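Local coordinates for putative SnoaL-like polyketide cyclase (Shewanella denitrificans, PDB 3LZA), which probably acts as a polyketide cyclase of the SnoaL-like family, though its substrate and exact reaction are not established, at residues Y31-V37 / Q120-E124. Sequence-based numbering, arbitrary orientation.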
loop_
_atom_site.group_PDB
_atom_site.type_symbol
_atom_site.label_atom_id
_atom_site.label_comp_id
_atom_site.label_asym_id
_atom_site.label_seq_id
_atom_site.Cartn_x
_atom_site.Cartn_y
_atom_site.Cartn_z
ATOM N N TYR A 31 -0.751 5.092 21.788
ATOM C CA TYR A 31 -0.089 5.367 20.503
ATOM C C TYR A 31 -0.525 6.650 19.820
ATOM O O TYR A 31 0.106 7.054 18.850
ATOM C CB TYR A 31 -0.299 4.214 19.526
ATOM C CG TYR A 31 0.358 2.926 19.945
ATOM C CD1 TYR A 31 1.688 2.649 19.608
ATOM C CD2 TYR A 31 -0.347 1.983 20.654
ATOM C CE1 TYR A 31 2.281 1.422 19.977
ATOM C CE2 TYR A 31 0.230 0.761 21.046
ATOM C CZ TYR A 31 1.543 0.496 20.707
ATOM O OH TYR A 31 2.072 -0.709 21.083
ATOM N N TYR A 32 -1.633 7.242 20.259
ATOM C CA TYR A 32 -2.164 8.453 19.659
ATOM C C TYR A 32 -1.890 9.739 20.440
ATOM O O TYR A 32 -1.873 9.771 21.685
ATOM C CB TYR A 32 -3.692 8.356 19.480
ATOM C CG TYR A 32 -4.228 7.199 18.681
ATOM C CD1 TYR A 32 -3.654 6.820 17.478
ATOM C CD2 TYR A 32 -5.407 6.555 19.076
ATOM C CE1 TYR A 32 -4.154 5.781 16.740
ATOM C CE2 TYR A 32 -5.928 5.500 18.344
ATOM C CZ TYR A 32 -5.307 5.122 17.152
ATOM O OH TYR A 32 -5.825 4.073 16.401
ATOM N N ASN A 33 -1.670 10.812 19.682
ATOM C CA ASN A 33 -1.712 12.183 20.202
ATOM C C ASN A 33 -2.836 12.970 19.488
ATOM O O ASN A 33 -3.551 12.411 18.674
ATOM C CB ASN A 33 -0.372 12.866 19.993
ATOM C CG ASN A 33 0.058 12.878 18.532
ATOM O OD1 ASN A 33 -0.644 13.397 17.660
ATOM N ND2 ASN A 33 1.233 12.305 18.254
ATOM N N ARG A 34 -2.989 14.249 19.802
ATOM C CA ARG A 34 -4.030 15.078 19.168
ATOM C C ARG A 34 -3.883 15.221 17.641
ATOM O O ARG A 34 -4.833 15.559 16.971
ATOM C CB ARG A 34 -4.057 16.491 19.815
ATOM C CG ARG A 34 -2.890 17.392 19.317
ATOM C CD ARG A 34 -3.005 18.860 19.680
ATOM N NE ARG A 34 -3.154 19.045 21.119
ATOM C CZ ARG A 34 -2.151 19.114 22.011
ATOM N NH1 ARG A 34 -0.876 18.988 21.634
ATOM N NH2 ARG A 34 -2.429 19.328 23.299
ATOM N N ASP A 35 -2.694 14.986 17.102
ATOM C CA ASP A 35 -2.413 15.184 15.681
ATOM C C ASP A 35 -2.343 13.902 14.861
ATOM O O ASP A 35 -2.061 13.957 13.665
ATOM C CB ASP A 35 -1.125 15.950 15.566
ATOM C CG ASP A 35 -1.200 17.259 16.330
ATOM O OD1 ASP A 35 -2.289 17.899 16.253
ATOM O OD2 ASP A 35 -0.233 17.589 17.031
ATOM N N SER A 36 -2.594 12.758 15.494
ATOM C CA SER A 36 -2.570 11.452 14.790
ATOM C C SER A 36 -3.689 11.419 13.743
ATOM O O SER A 36 -4.838 11.813 14.019
ATOM C CB SER A 36 -2.753 10.299 15.789
ATOM O OG SER A 36 -1.713 10.223 16.749
ATOM N N VAL A 37 -3.359 10.928 12.554
ATOM C CA VAL A 37 -4.319 10.802 11.462
ATOM C C VAL A 37 -4.525 9.353 11.111
ATOM O O VAL A 37 -3.556 8.624 10.919
ATOM C CB VAL A 37 -3.844 11.630 10.215
ATOM C CG1 VAL A 37 -4.807 11.465 9.053
ATOM C CG2 VAL A 37 -3.663 13.156 10.601
ATOM N N GLN A 120 7.403 7.437 19.772
ATOM C CA GLN A 120 6.718 6.163 19.465
ATOM C C GLN A 120 5.194 6.305 19.365
ATOM O O GLN A 120 4.458 5.336 19.532
ATOM C CB GLN A 120 7.099 5.067 20.480
ATOM C CG GLN A 120 8.610 4.870 20.629
ATOM C CD GLN A 120 8.986 3.441 20.996
ATOM O OE1 GLN A 120 8.563 2.927 22.032
ATOM N NE2 GLN A 120 9.766 2.782 20.131
ATOM N N ARG A 121 4.726 7.510 19.059
ATOM C CA ARG A 121 3.309 7.729 18.770
ATOM C C ARG A 121 3.076 7.746 17.260
ATOM O O ARG A 121 3.977 8.086 16.471
ATOM C CB ARG A 121 2.832 9.050 19.383
ATOM C CG ARG A 121 3.115 9.195 20.885
ATOM C CD ARG A 121 1.838 9.403 21.686
ATOM N NE ARG A 121 2.085 9.493 23.124
ATOM C CZ ARG A 121 1.166 9.334 24.085
ATOM N NH1 ARG A 121 -0.099 9.045 23.796
ATOM N NH2 ARG A 121 1.518 9.452 25.373
ATOM N N LEU A 122 1.854 7.390 16.862
ATOM C CA LEU A 122 1.470 7.347 15.451
ATOM C C LEU A 122 1.281 8.746 14.845
ATOM O O LEU A 122 0.569 9.595 15.401
ATOM C CB LEU A 122 0.165 6.555 15.298
ATOM C CG LEU A 122 -0.250 6.365 13.857
ATOM C CD1 LEU A 122 0.494 5.150 13.282
ATOM C CD2 LEU A 122 -1.781 6.224 13.775
ATOM N N THR A 123 1.929 9.007 13.708
ATOM C CA THR A 123 1.754 10.262 12.984
ATOM C C THR A 123 0.591 10.056 12.003
ATOM O O THR A 123 -0.375 10.838 11.954
ATOM C CB THR A 123 3.023 10.639 12.233
ATOM O OG1 THR A 123 3.991 11.058 13.202
ATOM C CG2 THR A 123 2.741 11.756 11.231
ATOM N N GLU A 124 0.670 8.953 11.254
ATOM C CA GLU A 124 -0.367 8.634 10.244
ATOM C C GLU A 124 -0.474 7.124 10.028
ATOM O O GLU A 124 0.553 6.446 9.890
ATOM C CB GLU A 124 -0.021 9.286 8.911
ATOM C CG GLU A 124 -1.137 9.144 7.817
ATOM C CD GLU A 124 -0.815 9.756 6.451
ATOM O OE1 GLU A 124 0.372 9.973 6.099
ATOM O OE2 GLU A 124 -1.779 9.986 5.691
#
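Arg121 lies along the backbone of Tyr31 and Tyr32, touching it at CB, CD and NH1. CB packs 3.4 Å from Tyr31 O and also touches Asn33 ND2; a bend at chi2 (-121°) turns the chain so that CD passes Tyr32 O; and NH1 at the tip donates to that same Tyr32 O at 2.9 Å. This last bond is bent, 134° at the hydrogen, and reaches the oxygen from above its carbonyl plane. A far straighter bond runs from Leu122 N to Tyr31 O (2.7 Å, 168°). Ser36 OG links the two segments, giving its proton to Leu122 O at 2.7 Å while accepting from Asn33 N at 3.0 Å. With an alanine here, Leu122 O would probably lose this donor and Asn33 N its acceptor, and with them the loop's tie to the strand through this side chain. The type I turn from Asn33 to Ser36 carries an Asx turn in which Asn33 OD1 accepts from Asp35 N. On the buried side, Leu122 CD2 meets the edge of the Tyr32 ring, 3.8 Å from CE1, and the Tyr32 hydroxyl is hydrogen-bonded to that of Tyr16 in helix 8-21. Val37 N then donates to Thr123 O, opening the parallel pairing of strands 37-40 and 122-129, beside the classic beta bulge of Thr123 and Glu124 opposite Lys114, in the curved mixed sheet of the NTF2-like alpha+beta fold.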